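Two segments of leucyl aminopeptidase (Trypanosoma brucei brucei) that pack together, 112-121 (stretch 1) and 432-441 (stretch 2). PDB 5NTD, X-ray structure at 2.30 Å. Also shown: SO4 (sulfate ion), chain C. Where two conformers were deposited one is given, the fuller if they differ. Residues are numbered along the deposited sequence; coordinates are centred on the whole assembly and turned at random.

Stretch 1 112-121: SRNNCPARPD
Stretch 2 432-441: GRESGETCFP

Stretch 1 is mostly loop. Type I turns span Ser112 to Asn115 and Cys116 to Arg119, closed by Asn115 N to Ser112 O and Arg119 N to Cys116 O, both 2.9 Å. A helix starts at Pro120, with Arg119 (phi/psi 47/55) at its N-cap position. Stretch 2 is helical through Ser435, turns at Gly436 (phi/psi 89/-15), and is strand from Cys439 to Pro441. The register is set by Cys116 and Arg433, whose CA atoms lie 4.4 Å apart.

No direct hydrogen bond crosses the contact, which buries 390 Å². Packing dominates. Cys116 (chi1 t) sets its CB 3.1 Å from Arg433 O and 3.9 Å from Gly436 CA. Its CA also makes a CA-H...O contact with Arg433 O at 3.4 Å. The Arg433 side chain (chi1 m, chi2 t, chi3 -100°, chi4 104°) runs along the first turn: its CD is 3.4 Å from Arg113 O and its CG 3.6 Å from Asn115 O. Thr438 (chi1 p) points its CA-to-CB bond toward stretch 1, with CG2 3.8 Å from Asn115 OD1. Pro120 CG lies 3.8 Å from Gly436 CA. A CB on Gly436 would clash with Pro120 CG, and the backbone angles there already call for glycine. Phe440 has chi1 t and chi2 77°; its ring edge faces the end of the Asn114 side chain.

One water lies between the stretches, its O 2.7 Å from Asn114 O and 2.8 Å from Cys439 O, within hydrogen-bonding distance of both.

Polar links within stretch 1 brace its loop. Asn115 OD1 accepts from Cys116 N at 2.7 Å, and Ser112 OG from Asn114 N at 3.2 Å. Arg119 (chi1 to chi3 all m) forms a salt bridge from NH1 to Asp121 OD2, 2.9 Å. In stretch 2, Glu437 N donates to Ser435 OG at 3.1 Å.

A sulfate accepts from Arg113 N through O4 at 2.5 Å.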

# COMPACT_ATOMS: atom_id res chain seq x y z
N SER G 112 30.18 -25.21 1.10
CA SER G 112 30.97 -24.01 0.72
C SER G 112 31.89 -23.65 1.90
O SER G 112 31.64 -24.05 3.03
CB SER G 112 30.03 -22.81 0.35
OG SER G 112 29.65 -21.97 1.52
N ARG G 113 32.84 -22.78 1.65
CA ARG G 113 33.76 -22.29 2.71
C ARG G 113 33.09 -21.56 3.86
O ARG G 113 33.70 -21.32 4.88
CB ARG G 113 34.83 -21.36 2.11
CG ARG G 113 34.33 -20.02 1.57
CD ARG G 113 35.41 -19.32 0.78
NE ARG G 113 35.03 -18.00 0.31
CZ ARG G 113 34.47 -17.74 -0.89
NH1 ARG G 113 34.15 -16.48 -1.22
NH2 ARG G 113 34.22 -18.72 -1.78
N ASN G 114 31.85 -21.13 3.68
CA ASN G 114 31.11 -20.46 4.78
C ASN G 114 30.18 -21.38 5.53
O ASN G 114 29.36 -20.94 6.34
CB ASN G 114 30.34 -19.27 4.24
CG ASN G 114 31.23 -18.31 3.56
OD1 ASN G 114 31.13 -18.04 2.35
ND2 ASN G 114 32.12 -17.74 4.33
N ASN G 115 30.30 -22.67 5.26
CA ASN G 115 29.38 -23.67 5.85
C ASN G 115 30.14 -24.68 6.71
O ASN G 115 31.35 -24.74 6.69
CB ASN G 115 28.58 -24.36 4.76
CG ASN G 115 27.21 -24.84 5.24
OD1 ASN G 115 26.92 -24.86 6.43
ND2 ASN G 115 26.39 -25.30 4.29
N CYS G 116 29.38 -25.43 7.48
CA CYS G 116 29.88 -26.57 8.28
C CYS G 116 30.01 -27.80 7.41
O CYS G 116 29.01 -28.22 6.81
CB CYS G 116 28.94 -26.87 9.42
SG CYS G 116 29.42 -28.33 10.39
N PRO G 117 31.23 -28.38 7.27
CA PRO G 117 31.46 -29.48 6.30
C PRO G 117 30.61 -30.71 6.55
O PRO G 117 30.26 -31.42 5.62
CB PRO G 117 32.93 -29.83 6.52
CG PRO G 117 33.55 -28.58 7.02
CD PRO G 117 32.48 -27.86 7.80
N ALA G 118 30.25 -30.91 7.80
CA ALA G 118 29.39 -32.06 8.16
C ALA G 118 27.89 -31.89 7.78
O ALA G 118 27.10 -32.79 7.96
CB ALA G 118 29.49 -32.33 9.65
N ARG G 119 27.55 -30.70 7.31
CA ARG G 119 26.17 -30.38 6.87
C ARG G 119 25.12 -30.84 7.86
O ARG G 119 24.21 -31.59 7.52
CB ARG G 119 25.92 -30.95 5.49
CG ARG G 119 26.79 -30.33 4.40
CD ARG G 119 26.49 -28.85 4.16
NE ARG G 119 25.07 -28.62 3.90
CZ ARG G 119 24.48 -28.71 2.71
NH1 ARG G 119 23.18 -28.54 2.61
NH2 ARG G 119 25.16 -29.02 1.62
N PRO G 120 25.25 -30.41 9.14
CA PRO G 120 24.27 -30.75 10.13
C PRO G 120 22.85 -30.23 9.81
O PRO G 120 21.87 -30.76 10.34
CB PRO G 120 24.80 -30.06 11.39
CG PRO G 120 25.64 -28.95 10.87
CD PRO G 120 26.28 -29.52 9.67
N ASP G 121 22.77 -29.21 8.96
CA ASP G 121 21.47 -28.74 8.47
C ASP G 121 20.65 -29.89 7.85
O ASP G 121 19.46 -30.05 8.10
CB ASP G 121 21.61 -27.60 7.46
CG ASP G 121 22.41 -27.99 6.24
OD1 ASP G 121 23.59 -28.39 6.39
OD2 ASP G 121 21.88 -27.92 5.13
N GLY G 432 31.12 -20.87 14.40
CA GLY G 432 29.93 -21.15 13.59
C GLY G 432 30.08 -22.37 12.66
O GLY G 432 29.15 -23.18 12.55
N ARG G 433 31.22 -22.45 11.99
CA ARG G 433 31.49 -23.56 11.08
C ARG G 433 31.64 -24.90 11.80
O ARG G 433 31.23 -25.93 11.31
CB ARG G 433 32.70 -23.28 10.22
CG ARG G 433 32.44 -22.32 9.06
CD ARG G 433 33.65 -22.13 8.14
NE ARG G 433 34.35 -20.88 8.46
CZ ARG G 433 35.51 -20.74 9.12
NH1 ARG G 433 36.22 -21.79 9.55
NH2 ARG G 433 35.94 -19.51 9.35
N GLU G 434 32.26 -24.85 12.97
CA GLU G 434 32.47 -26.05 13.79
C GLU G 434 31.17 -26.52 14.45
O GLU G 434 30.85 -27.69 14.44
CB GLU G 434 33.50 -25.81 14.89
CG GLU G 434 34.94 -25.79 14.39
CD GLU G 434 35.41 -27.17 13.92
OE1 GLU G 434 35.19 -28.17 14.66
OE2 GLU G 434 36.04 -27.22 12.85
N SER G 435 30.43 -25.57 15.03
CA SER G 435 29.16 -25.88 15.72
C SER G 435 28.02 -26.20 14.79
O SER G 435 27.03 -26.80 15.19
CB SER G 435 28.74 -24.73 16.61
OG SER G 435 28.36 -23.58 15.82
N GLY G 436 28.12 -25.75 13.55
CA GLY G 436 26.99 -25.82 12.60
C GLY G 436 26.07 -24.59 12.62
O GLY G 436 25.25 -24.39 11.73
N GLU G 437 26.20 -23.79 13.67
CA GLU G 437 25.37 -22.57 13.88
C GLU G 437 26.05 -21.40 13.20
O GLU G 437 26.72 -20.56 13.82
CB GLU G 437 25.06 -22.37 15.35
CG GLU G 437 24.19 -23.53 15.85
CD GLU G 437 23.76 -23.48 17.29
OE1 GLU G 437 24.15 -22.55 18.00
OE2 GLU G 437 23.01 -24.41 17.70
N THR G 438 25.96 -21.43 11.88
CA THR G 438 26.83 -20.64 11.00
C THR G 438 26.54 -19.14 11.03
O THR G 438 25.43 -18.74 11.27
CB THR G 438 26.75 -21.10 9.54
OG1 THR G 438 25.38 -21.26 9.19
CG2 THR G 438 27.45 -22.43 9.36
N CYS G 439 27.58 -18.36 10.82
CA CYS G 439 27.55 -16.92 10.76
C CYS G 439 28.21 -16.40 9.48
O CYS G 439 28.90 -17.13 8.78
CB CYS G 439 28.25 -16.27 11.98
SG CYS G 439 27.56 -16.80 13.55
N PHE G 440 28.02 -15.11 9.24
CA PHE G 440 28.71 -14.42 8.14
C PHE G 440 28.85 -12.94 8.47
O PHE G 440 27.95 -12.36 9.07
CB PHE G 440 27.97 -14.62 6.82
CG PHE G 440 28.79 -14.23 5.64
CD1 PHE G 440 29.81 -15.09 5.18
CD2 PHE G 440 28.65 -12.99 5.06
CE1 PHE G 440 30.61 -14.72 4.11
CE2 PHE G 440 29.46 -12.61 4.02
CZ PHE G 440 30.44 -13.47 3.53
N PRO G 441 29.99 -12.32 8.14
CA PRO G 441 30.15 -10.92 8.52
C PRO G 441 29.34 -9.95 7.70
O PRO G 441 29.06 -10.18 6.51
CB PRO G 441 31.63 -10.63 8.27
CG PRO G 441 32.20 -11.82 7.63
CD PRO G 441 31.15 -12.84 7.41
S SO4 C . 34.45 -22.68 -1.67
O1 SO4 C . 33.74 -22.82 -2.96
O2 SO4 C . 34.89 -24.02 -1.25
O3 SO4 C . 35.60 -21.78 -1.90
O4 SO4 C . 33.61 -22.08 -0.65
O HOH W 1 30.60 -19.10 7.88